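Local coordinates for epsin-1 (Saccharomyces cerevisiae, PDB 5LOZ), which binds phosphoinositide-enriched membranes, ubiquitin and clathrin as an endocytic adaptor whose ENTH domain forms this chain, and is required for endocytosis and actin localization, at residues S4-L9 / A30-D35; Y87-L92 / K114-L119; Y69-G74 / E124-E129; D44-R49 / L64-Y69. One frame throughout, in Å; residues are numbered along the deposited sequence.

How the interactions relate
Only interaction 4 is wholly buried: its centre lies about 3 Å from that of the chain, and all three touching residues are apolar. The other three are partly buried, with centres about 11 to 13 Å from it, interactions 1 and 2 on opposite sides. Helix 57-73 serves both interaction 4 and interaction 3, which share Tyr-69, and Leu-70 CD1 packs 3.7 Å from Leu-46 CD2 between them. Leu-116 of interaction 2 reaches Ile-67 and Ile-71 on that same helix. Chemistry follows place: aliphatic contact in interactions 4 and 2, a lysine that packs on a leucine and bonds weakly to a threonine hydroxyl in interaction 1, and a salt bridge beside an aliphatic contact in interaction 3.

Interaction 1 of 4, residues S4-L9 / A30-D35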
# COMPACT_ATOMS: atom_id res chain seq x y z
N SER A 4 -17.09 8.64 0.59
CA SER A 4 -17.68 7.38 1.06
C SER A 4 -16.95 7.03 2.37
O SER A 4 -15.88 7.59 2.67
CB SER A 4 -17.53 6.26 0.06
OG SER A 4 -16.16 5.93 -0.10
N SER A 5 -17.51 6.09 3.14
CA SER A 5 -16.84 5.64 4.34
C SER A 5 -15.52 4.89 3.99
O SER A 5 -14.59 4.92 4.74
CB SER A 5 -17.77 4.70 5.15
OG SER A 5 -18.21 3.61 4.34
N THR A 6 -15.47 4.23 2.85
CA THR A 6 -14.23 3.56 2.39
C THR A 6 -13.13 4.61 2.11
O THR A 6 -11.96 4.41 2.44
CB THR A 6 -14.49 2.71 1.14
OG1 THR A 6 -15.48 1.72 1.46
CG2 THR A 6 -13.16 2.02 0.59
N GLN A 7 -13.52 5.75 1.56
CA GLN A 7 -12.59 6.80 1.25
C GLN A 7 -12.04 7.40 2.55
O GLN A 7 -10.86 7.70 2.62
CB GLN A 7 -13.21 7.86 0.38
CG GLN A 7 -13.46 7.38 -1.08
CD GLN A 7 -14.23 8.38 -1.93
OE1 GLN A 7 -15.28 8.91 -1.53
NE2 GLN A 7 -13.73 8.62 -3.11
N VAL A 8 -12.87 7.53 3.57
CA VAL A 8 -12.41 8.04 4.85
C VAL A 8 -11.47 7.00 5.47
O VAL A 8 -10.41 7.36 5.98
CB VAL A 8 -13.60 8.36 5.83
CG1 VAL A 8 -13.08 8.72 7.22
CG2 VAL A 8 -14.43 9.53 5.27
N LEU A 9 -11.88 5.73 5.40
CA LEU A 9 -11.02 4.60 5.90
C LEU A 9 -9.59 4.67 5.30
O LEU A 9 -8.58 4.69 6.02
CB LEU A 9 -11.64 3.27 5.52
CG LEU A 9 -11.33 1.96 6.27
CD1 LEU A 9 -11.47 0.75 5.33
CD2 LEU A 9 -10.08 1.96 6.93
N ALA A 30 -8.52 -4.85 3.52
CA ALA A 30 -8.44 -6.12 2.82
C ALA A 30 -9.81 -6.72 2.60
O ALA A 30 -10.11 -7.22 1.51
CB ALA A 30 -7.47 -7.08 3.51
N GLU A 31 -10.71 -6.60 3.59
CA GLU A 31 -12.08 -7.09 3.45
C GLU A 31 -12.82 -6.28 2.40
O GLU A 31 -13.47 -6.83 1.51
CB GLU A 31 -12.81 -7.04 4.81
CG GLU A 31 -12.38 -8.13 5.78
CD GLU A 31 -12.69 -9.57 5.27
OE1 GLU A 31 -13.61 -9.73 4.43
OE2 GLU A 31 -12.04 -10.53 5.73
N LYS A 32 -12.65 -4.98 2.45
CA LYS A 32 -13.31 -4.10 1.49
C LYS A 32 -12.84 -4.25 0.06
O LYS A 32 -13.61 -4.01 -0.88
CB LYS A 32 -13.25 -2.66 1.97
CG LYS A 32 -14.20 -2.39 3.14
CD LYS A 32 -14.29 -0.91 3.53
CE LYS A 32 -15.32 -0.73 4.67
NZ LYS A 32 -15.86 0.67 4.74
N SER A 33 -11.58 -4.69 -0.14
CA SER A 33 -11.04 -4.90 -1.49
C SER A 33 -11.82 -5.88 -2.34
O SER A 33 -11.68 -5.89 -3.56
CB SER A 33 -9.59 -5.36 -1.42
OG SER A 33 -9.48 -6.68 -0.93
N TYR A 34 -12.58 -6.75 -1.71
CA TYR A 34 -13.45 -7.71 -2.39
C TYR A 34 -14.73 -7.07 -2.93
O TYR A 34 -15.44 -7.67 -3.74
CB TYR A 34 -13.79 -8.89 -1.47
CG TYR A 34 -12.58 -9.76 -1.14
CD1 TYR A 34 -12.27 -10.87 -1.92
CD2 TYR A 34 -11.74 -9.45 -0.08
CE1 TYR A 34 -11.12 -11.64 -1.63
CE2 TYR A 34 -10.63 -10.21 0.22
CZ TYR A 34 -10.32 -11.29 -0.56
OH TYR A 34 -9.20 -12.00 -0.24
N ASP A 35 -15.04 -5.85 -2.46
CA ASP A 35 -16.19 -5.08 -2.96
C ASP A 35 -15.76 -4.22 -4.15
O ASP A 35 -14.82 -3.47 -4.05
CB ASP A 35 -16.77 -4.23 -1.83
CG ASP A 35 -18.05 -3.53 -2.21
OD1 ASP A 35 -17.97 -2.38 -2.65
OD2 ASP A 35 -19.17 -4.12 -2.06
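Lys-32 carries all the contact that residues 30-35 make with residues 4-9, on two N-terminal helices of the ENTH alpha-alpha superhelix. Its chain runs extended beyond CG and slides past Thr-6 in the opposite direction, so that methylenes as well as the amine meet the first helix. Lys-32 CD lies 3.7 Å from Leu-9 CD1, the two side chains reaching toward each other tip to tip; Leu-9 also packs on Leu-29 of helix 23-32. Further along, Lys-32 NZ makes a weak hydrogen bond of 3.5 Å to Thr-6 OG1, while Ser-5 OG stays at the border of the contact. The firmer partner of the Thr-6 hydroxyl is Asp-38 on helix 36-50. Past Lys-32, Ser-33 OG turns back to donate to Ala-30 O at 2.6 Å and also bonds to Ser-75 N. Tyr-34 sends its hydroxyl to Phe-73 O, joining this turn to the end of helix 57-73. The type I turn is closed by Asp-35 N, 2.8 Å from Lys-32 O, and Asp-35 OD1 then caps helix 36-50 at Asp-38 N. This N-cap has a counterpart on the other segment: Ser-4 and Gln-7 form a capping box, in which Gln-7 N donates to Ser-4 OG at 3.1 Å and Ser-4 N approaches a lone pair of Gln-7 OE1, 2.8 Å away in the carbonyl plane.

Interaction 2 of 4, residues Y87-L92 / K114-L119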
# COMPACT_ATOMS: atom_id res chain seq x y z
N TYR A 87 5.14 0.74 -12.11
CA TYR A 87 6.17 1.77 -12.34
C TYR A 87 6.35 2.65 -11.13
O TYR A 87 7.44 2.87 -10.74
CB TYR A 87 5.88 2.63 -13.55
CG TYR A 87 6.99 3.64 -13.85
CD1 TYR A 87 6.88 4.95 -13.46
CD2 TYR A 87 8.17 3.24 -14.47
CE1 TYR A 87 7.90 5.88 -13.70
CE2 TYR A 87 9.21 4.16 -14.73
CZ TYR A 87 9.06 5.48 -14.33
OH TYR A 87 10.05 6.37 -14.61
N ILE A 88 5.26 3.16 -10.57
CA ILE A 88 5.38 4.06 -9.41
C ILE A 88 6.01 3.33 -8.23
O ILE A 88 6.89 3.85 -7.53
CB ILE A 88 4.03 4.68 -8.97
CG1 ILE A 88 4.25 5.66 -7.79
CG2 ILE A 88 2.99 3.60 -8.57
CD1 ILE A 88 5.35 6.71 -7.96
N ILE A 89 5.64 2.07 -8.08
CA ILE A 89 6.23 1.29 -7.00
C ILE A 89 7.73 1.10 -7.20
O ILE A 89 8.56 1.30 -6.27
CB ILE A 89 5.49 -0.05 -6.81
CG1 ILE A 89 4.01 0.21 -6.42
CG2 ILE A 89 6.20 -0.90 -5.74
CD1 ILE A 89 3.10 -1.06 -6.41
N LYS A 90 8.10 0.70 -8.41
CA LYS A 90 9.49 0.41 -8.72
C LYS A 90 10.33 1.68 -8.55
O LYS A 90 11.35 1.61 -7.92
CB LYS A 90 9.65 -0.21 -10.11
CG LYS A 90 9.91 0.79 -11.23
CD LYS A 90 11.38 0.98 -11.48
CE LYS A 90 11.65 1.13 -12.97
NZ LYS A 90 12.81 0.29 -13.37
N THR A 91 9.84 2.86 -8.96
CA THR A 91 10.66 4.07 -8.84
C THR A 91 10.93 4.42 -7.37
O THR A 91 11.96 5.03 -7.05
CB THR A 91 10.11 5.29 -9.58
OG1 THR A 91 8.91 5.77 -8.97
CG2 THR A 91 9.86 4.95 -11.02
N LEU A 92 10.07 3.93 -6.48
CA LEU A 92 10.14 4.29 -5.06
C LEU A 92 11.21 3.47 -4.35
O LEU A 92 11.56 3.74 -3.22
CB LEU A 92 8.76 4.19 -4.41
CG LEU A 92 7.75 5.32 -4.74
CD1 LEU A 92 6.36 4.95 -4.22
CD2 LEU A 92 8.18 6.66 -4.13
N LYS A 114 10.98 -2.02 -2.04
CA LYS A 114 11.84 -3.15 -2.46
C LYS A 114 11.20 -4.47 -2.02
O LYS A 114 11.27 -5.46 -2.77
CB LYS A 114 13.23 -3.03 -1.88
CG LYS A 114 14.09 -1.93 -2.50
CD LYS A 114 15.39 -1.77 -1.78
CE LYS A 114 16.07 -0.44 -2.06
NZ LYS A 114 17.44 -0.27 -1.39
N GLU A 115 10.57 -4.51 -0.84
CA GLU A 115 9.86 -5.70 -0.39
C GLU A 115 8.71 -6.04 -1.30
O GLU A 115 8.50 -7.20 -1.69
CB GLU A 115 9.35 -5.54 1.05
CG GLU A 115 10.44 -5.60 2.08
CD GLU A 115 9.93 -5.35 3.49
OE1 GLU A 115 8.96 -4.55 3.67
OE2 GLU A 115 10.50 -5.95 4.42
N LEU A 116 7.96 -5.02 -1.68
CA LEU A 116 6.74 -5.23 -2.48
C LEU A 116 7.08 -5.76 -3.87
O LEU A 116 6.50 -6.76 -4.32
CB LEU A 116 5.92 -3.95 -2.53
CG LEU A 116 4.60 -3.86 -3.24
CD1 LEU A 116 3.64 -4.99 -2.85
CD2 LEU A 116 4.04 -2.42 -2.90
N THR A 117 8.07 -5.15 -4.52
CA THR A 117 8.51 -5.60 -5.83
C THR A 117 9.20 -6.96 -5.82
O THR A 117 9.00 -7.78 -6.75
CB THR A 117 9.45 -4.55 -6.54
OG1 THR A 117 10.65 -4.38 -5.79
CG2 THR A 117 8.75 -3.20 -6.66
N ALA A 118 9.97 -7.24 -4.78
CA ALA A 118 10.54 -8.56 -4.60
C ALA A 118 9.42 -9.62 -4.47
O ALA A 118 9.48 -10.71 -5.12
CB ALA A 118 11.47 -8.64 -3.40
N LEU A 119 8.41 -9.33 -3.64
CA LEU A 119 7.31 -10.23 -3.47
C LEU A 119 6.53 -10.45 -4.78
O LEU A 119 6.13 -11.58 -5.10
CB LEU A 119 6.38 -9.77 -2.37
CG LEU A 119 5.17 -10.67 -2.04
CD1 LEU A 119 5.64 -12.13 -1.69
CD2 LEU A 119 4.30 -10.10 -0.86
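Thr-117 OG1 sits within weak hydrogen-bonding distance of two carbonyl oxygens of its own helix, Lys-114 O at 3.3 Å and Ala-113 O. In this helix pair of the ENTH superhelix, chi1 of 64° puts OG1 between the backbone N and carbonyl carbon of Thr-117, and CG2 is left to meet Ile-89 on helix 86-91. That methyl lies 3.6 Å from Ile-89 CG2, the two side chains sliding past each other in opposite directions. The backbones come nearest at the same place, with Lys-90 CA and Thr-117 CA 6.7 Å apart, and Thr-117 CG2 also borders Lys-90 CA, whereas the end of the lysine leads away. The short segment axes approach to 9.3 Å at an angle of 126°, an oblique crossing well short of antiparallel.

No hydrogen bond passes between the two segments. Ile-89 is the buried residue on which both partners from the other helix converge. Its chi1 of -62° sets CG1 beside the backbone N and CG2 anti to it, and both branches of the side chain take part: CG2 meets threonine and leucine, while CG1 carries CD1 to the leucine. The deeper half of the contact belongs to Leu-116, which also packs on Ile-67 and Ile-71 of helix 57-73 and so extends the interface toward the core. Leu-116 crosses Ile-89 at about a right angle, and its CD2 touches both arms of the isoleucine, lying 3.9 Å from Ile-89 CG2 and equally far from Ile-89 CD1.

Interaction 3 of 4, residues Y69-G74 / E124-E129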
# COMPACT_ATOMS: atom_id res chain seq x y z
N TYR A 69 -0.18 -5.48 2.41
CA TYR A 69 -1.19 -6.26 3.10
C TYR A 69 -2.27 -6.74 2.11
O TYR A 69 -2.76 -7.87 2.19
CB TYR A 69 -1.85 -5.47 4.20
CG TYR A 69 -2.57 -6.31 5.22
CD1 TYR A 69 -1.89 -6.88 6.28
CD2 TYR A 69 -3.93 -6.54 5.13
CE1 TYR A 69 -2.52 -7.64 7.24
CE2 TYR A 69 -4.59 -7.32 6.09
CZ TYR A 69 -3.87 -7.87 7.15
OH TYR A 69 -4.44 -8.64 8.14
N LEU A 70 -2.63 -5.86 1.17
CA LEU A 70 -3.67 -6.13 0.23
C LEU A 70 -3.32 -7.29 -0.71
O LEU A 70 -4.19 -8.09 -1.06
CB LEU A 70 -3.98 -4.88 -0.60
CG LEU A 70 -4.81 -3.77 0.03
CD1 LEU A 70 -5.13 -2.65 -0.96
CD2 LEU A 70 -6.09 -4.36 0.63
N ILE A 71 -2.08 -7.34 -1.18
CA ILE A 71 -1.68 -8.41 -2.09
C ILE A 71 -1.50 -9.73 -1.34
O ILE A 71 -1.58 -10.79 -1.93
CB ILE A 71 -0.44 -8.06 -2.98
CG1 ILE A 71 0.86 -8.02 -2.17
CG2 ILE A 71 -0.67 -6.75 -3.79
CD1 ILE A 71 2.12 -8.01 -3.01
N ARG A 72 -1.25 -9.64 -0.02
CA ARG A 72 -1.12 -10.79 0.81
C ARG A 72 -2.47 -11.30 1.37
O ARG A 72 -2.61 -12.50 1.64
CB ARG A 72 -0.14 -10.55 1.94
CG ARG A 72 1.32 -10.44 1.55
CD ARG A 72 2.11 -9.69 2.62
NE ARG A 72 2.12 -10.41 3.86
CZ ARG A 72 2.09 -9.88 5.08
NH1 ARG A 72 2.07 -8.56 5.26
NH2 ARG A 72 2.10 -10.69 6.14
N PHE A 73 -3.44 -10.41 1.54
CA PHE A 73 -4.72 -10.77 2.20
C PHE A 73 -5.97 -10.36 1.44
O PHE A 73 -7.07 -10.77 1.79
CB PHE A 73 -4.79 -10.12 3.60
CG PHE A 73 -3.85 -10.71 4.61
CD1 PHE A 73 -2.55 -10.20 4.77
CD2 PHE A 73 -4.25 -11.78 5.40
CE1 PHE A 73 -1.66 -10.75 5.75
CE2 PHE A 73 -3.37 -12.35 6.37
CZ PHE A 73 -2.08 -11.83 6.53
N GLY A 74 -5.83 -9.49 0.44
CA GLY A 74 -6.98 -8.93 -0.25
C GLY A 74 -7.33 -9.63 -1.52
O GLY A 74 -6.75 -10.65 -1.84
N GLU A 124 6.12 -17.93 -6.42
CA GLU A 124 6.01 -19.04 -5.49
C GLU A 124 5.61 -18.51 -4.13
O GLU A 124 4.69 -19.01 -3.50
CB GLU A 124 7.32 -19.82 -5.39
CG GLU A 124 7.54 -20.87 -6.47
CD GLU A 124 8.65 -21.88 -6.10
OE1 GLU A 124 9.24 -21.80 -4.99
OE2 GLU A 124 8.93 -22.78 -6.92
N ARG A 125 6.36 -17.51 -3.65
CA ARG A 125 6.13 -16.96 -2.33
C ARG A 125 4.75 -16.30 -2.21
O ARG A 125 4.03 -16.55 -1.23
CB ARG A 125 7.23 -15.98 -1.96
CG ARG A 125 7.24 -15.52 -0.49
CD ARG A 125 8.63 -14.95 -0.13
NE ARG A 125 8.68 -13.50 -0.10
CZ ARG A 125 9.41 -12.76 -0.93
NH1 ARG A 125 10.18 -13.32 -1.86
NH2 ARG A 125 9.38 -11.45 -0.84
N LEU A 126 4.37 -15.49 -3.19
CA LEU A 126 3.10 -14.75 -3.09
C LEU A 126 1.92 -15.74 -3.14
O LEU A 126 0.93 -15.53 -2.50
CB LEU A 126 2.94 -13.75 -4.20
CG LEU A 126 1.70 -12.82 -4.11
CD1 LEU A 126 1.52 -12.16 -2.77
CD2 LEU A 126 1.75 -11.75 -5.20
N ASN A 127 2.05 -16.77 -3.97
CA ASN A 127 1.00 -17.77 -4.13
C ASN A 127 0.77 -18.55 -2.88
O ASN A 127 -0.37 -18.77 -2.48
CB ASN A 127 1.32 -18.72 -5.27
CG ASN A 127 0.28 -19.79 -5.43
OD1 ASN A 127 -0.88 -19.48 -5.66
ND2 ASN A 127 0.67 -21.03 -5.28
N GLU A 128 1.86 -18.94 -2.21
CA GLU A 128 1.75 -19.60 -0.92
C GLU A 128 1.26 -18.68 0.23
O GLU A 128 0.46 -19.08 1.07
CB GLU A 128 3.10 -20.24 -0.53
CG GLU A 128 3.43 -21.41 -1.33
CD GLU A 128 4.91 -21.73 -1.31
OE1 GLU A 128 5.57 -21.51 -0.24
OE2 GLU A 128 5.43 -22.18 -2.38
N GLU A 129 1.72 -17.45 0.26
CA GLU A 129 1.16 -16.53 1.22
C GLU A 129 -0.33 -16.42 1.04
O GLU A 129 -1.10 -16.47 2.02
CB GLU A 129 1.81 -15.15 1.06
CG GLU A 129 1.36 -14.13 2.02
CD GLU A 129 2.03 -14.17 3.38
OE1 GLU A 129 2.96 -14.96 3.60
OE2 GLU A 129 1.60 -13.39 4.24
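The C-terminal end of helix 57-73 meets helix 123-133 in the closing part of the ENTH helical superhelix; the short segment axes pass 9.5 Å apart at 67°. Arg-72 and Glu-129 hold the more open, partly exposed half of this crossing. Arg-72 NE donates to Glu-129 OE2 at 3.0 Å with an N-H...O angle of 157°, and Arg-72 NH2 adds a weak bond of 3.3 Å to the same oxygen. The oxygen lies at the edge of the guanidinium, near its plane, yet is itself met from above the carboxylate plane, the two planes being turned about halfway to perpendicular. The arginine chain bends at chi3 (64°), bringing NE round to the carboxylate, while its aliphatic part lies against the glutamate: Arg-72 CG is 3.7 Å from Glu-129 CG. Asn-133 ND2 also donates to OE2, and Arg-72 NH1 has Asp-68 as a second acid. Phe-73 CE1 covers one face of the guanidinium, toward its rim.

Leu-126 supplies the aliphatic side: its CD1 packs on the Ile-71 backbone, 3.5 Å from Ile-71 O, and lies 4.2 Å from Ile-71 CD1. Arg-130 bonds to Ile-71 O and to Gly-74 O, tying the helix end further. A methionine in place of Arg-72 would probably leave Glu-129 and Asp-68 without the positive charge between them. With one oxygen gripped by three N-H groups, one of them weakly, and the cation shared between two acids, the bridge probably fixes the rotation of the guanidinium as much as it joins the helices.

Interaction 4 of 4, residues D44-R49 / L64-Y69; sequences DMLDKR and LTVIDY
Leu-46 wedges its two methyls against Val-66 and Ile-67, joining helix 36-50 to helix 57-73 in the core of the ENTH superhelix. The apolar contacts account for everything that passes between the two segments. Leu-46 CD1 and Leu-46 CD2 straddle one branch of the valine, each 3.8 Å from Val-66 CG1. Leu-46 CD2 also lies 3.9 Å from Ile-67 CG1, as the leucine and isoleucine slide past each other in opposite directions. The chi1 of Leu-46, -107°, is off a staggered position, and the cause of this is not established. Leu-46 further packs on Leu-70, Val-66 on Leu-29 and Ile-67 on Trp-81 and Leu-116, so helices 23-32, 76-84 and 106-121 also pack around this contact.

The polar interactions stay outside this apolar seam. On the solvent-facing side of helix 36-50, Lys-48 NZ forms a salt bridge of 2.7 Å with Asp-44 OD2, one turn earlier. Arg-49 sends NE to Thr-14 OG1 and NH2 to Arg-11 O, linking the helix to the N-terminal part of the chain.

Replacing Leu-46 by alanine is likely to leave a gap beside Val-66 CG1 and Ile-67 CG1, which would lose the methyls packed on them. With no hydrogen bond or charge pair crossing the segments, their cohesion here depends on close fit and the exclusion of water.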
# COMPACT_ATOMS: atom_id res chain seq x y z
N ASP A 44 -7.49 3.93 -6.05
CA ASP A 44 -7.28 5.31 -6.52
C ASP A 44 -6.65 6.24 -5.47
O ASP A 44 -5.76 7.04 -5.81
CB ASP A 44 -8.56 5.93 -7.04
CG ASP A 44 -8.30 7.31 -7.66
OD1 ASP A 44 -7.67 7.38 -8.74
OD2 ASP A 44 -8.71 8.32 -7.04
N MET A 45 -7.11 6.14 -4.22
CA MET A 45 -6.52 6.94 -3.12
C MET A 45 -5.07 6.48 -2.86
O MET A 45 -4.19 7.29 -2.67
CB MET A 45 -7.35 6.81 -1.84
CG MET A 45 -6.80 7.65 -0.65
SD MET A 45 -6.61 9.46 -1.00
CE MET A 45 -8.06 9.69 -1.96
N LEU A 46 -4.85 5.17 -2.88
CA LEU A 46 -3.50 4.61 -2.73
C LEU A 46 -2.57 5.11 -3.82
O LEU A 46 -1.42 5.44 -3.55
CB LEU A 46 -3.59 3.05 -2.72
CG LEU A 46 -3.39 2.19 -1.47
CD1 LEU A 46 -3.51 2.91 -0.12
CD2 LEU A 46 -4.16 0.86 -1.55
N ASP A 47 -3.06 5.21 -5.05
CA ASP A 47 -2.26 5.76 -6.13
C ASP A 47 -1.90 7.23 -5.90
O ASP A 47 -0.76 7.62 -6.13
CB ASP A 47 -2.97 5.62 -7.49
CG ASP A 47 -2.05 5.99 -8.69
OD1 ASP A 47 -0.84 5.60 -8.70
OD2 ASP A 47 -2.54 6.65 -9.62
N LYS A 48 -2.87 8.03 -5.49
CA LYS A 48 -2.61 9.41 -5.09
C LYS A 48 -1.56 9.54 -4.00
O LYS A 48 -0.70 10.38 -4.07
CB LYS A 48 -3.90 10.13 -4.66
CG LYS A 48 -4.82 10.45 -5.84
CD LYS A 48 -6.24 10.69 -5.40
CE LYS A 48 -7.12 11.11 -6.57
NZ LYS A 48 -8.55 10.91 -6.21
N ARG A 49 -1.65 8.72 -2.97
CA ARG A 49 -0.73 8.81 -1.83
C ARG A 49 0.71 8.50 -2.28
O ARG A 49 1.65 9.18 -1.90
CB ARG A 49 -1.16 7.86 -0.70
CG ARG A 49 -2.43 8.20 0.02
CD ARG A 49 -2.33 9.50 0.76
NE ARG A 49 -3.23 9.59 1.89
CZ ARG A 49 -3.73 10.70 2.40
NH1 ARG A 49 -3.49 11.88 1.86
NH2 ARG A 49 -4.51 10.61 3.47
N LEU A 64 2.28 2.06 0.78
CA LEU A 64 3.02 0.86 0.44
C LEU A 64 2.75 -0.24 1.41
O LEU A 64 2.67 -1.43 1.01
CB LEU A 64 4.53 1.16 0.35
CG LEU A 64 5.03 2.01 -0.83
CD1 LEU A 64 6.50 2.45 -0.60
CD2 LEU A 64 4.89 1.25 -2.18
N THR A 65 2.60 0.10 2.69
CA THR A 65 2.21 -0.88 3.74
C THR A 65 0.81 -1.46 3.50
O THR A 65 0.60 -2.66 3.62
CB THR A 65 2.24 -0.26 5.17
OG1 THR A 65 3.55 0.25 5.41
CG2 THR A 65 1.90 -1.25 6.22
N VAL A 66 -0.12 -0.59 3.14
CA VAL A 66 -1.44 -1.01 2.78
C VAL A 66 -1.38 -1.93 1.55
O VAL A 66 -1.97 -3.03 1.57
CB VAL A 66 -2.38 0.19 2.53
CG1 VAL A 66 -3.70 -0.26 2.02
CG2 VAL A 66 -2.52 1.01 3.81
N ILE A 67 -0.64 -1.51 0.50
CA ILE A 67 -0.55 -2.36 -0.71
C ILE A 67 0.02 -3.77 -0.41
O ILE A 67 -0.45 -4.78 -0.94
CB ILE A 67 0.19 -1.67 -1.85
CG1 ILE A 67 -0.54 -0.40 -2.26
CG2 ILE A 67 0.35 -2.66 -3.05
CD1 ILE A 67 0.21 0.46 -3.20
N ASP A 68 1.04 -3.83 0.45
CA ASP A 68 1.65 -5.09 0.83
C ASP A 68 0.61 -6.01 1.48
O ASP A 68 0.54 -7.21 1.11
CB ASP A 68 2.85 -4.85 1.74
CG ASP A 68 3.31 -6.10 2.44
OD1 ASP A 68 4.00 -6.87 1.76
OD2 ASP A 68 2.92 -6.34 3.62
N TYR A 69 -0.18 -5.48 2.41
CA TYR A 69 -1.19 -6.26 3.10
C TYR A 69 -2.27 -6.74 2.11
O TYR A 69 -2.76 -7.87 2.19
CB TYR A 69 -1.85 -5.47 4.20
CG TYR A 69 -2.57 -6.31 5.22
CD1 TYR A 69 -1.89 -6.88 6.28
CD2 TYR A 69 -3.93 -6.54 5.13
CE1 TYR A 69 -2.52 -7.64 7.24
CE2 TYR A 69 -4.59 -7.32 6.09
CZ TYR A 69 -3.87 -7.87 7.15
OH TYR A 69 -4.44 -8.64 8.14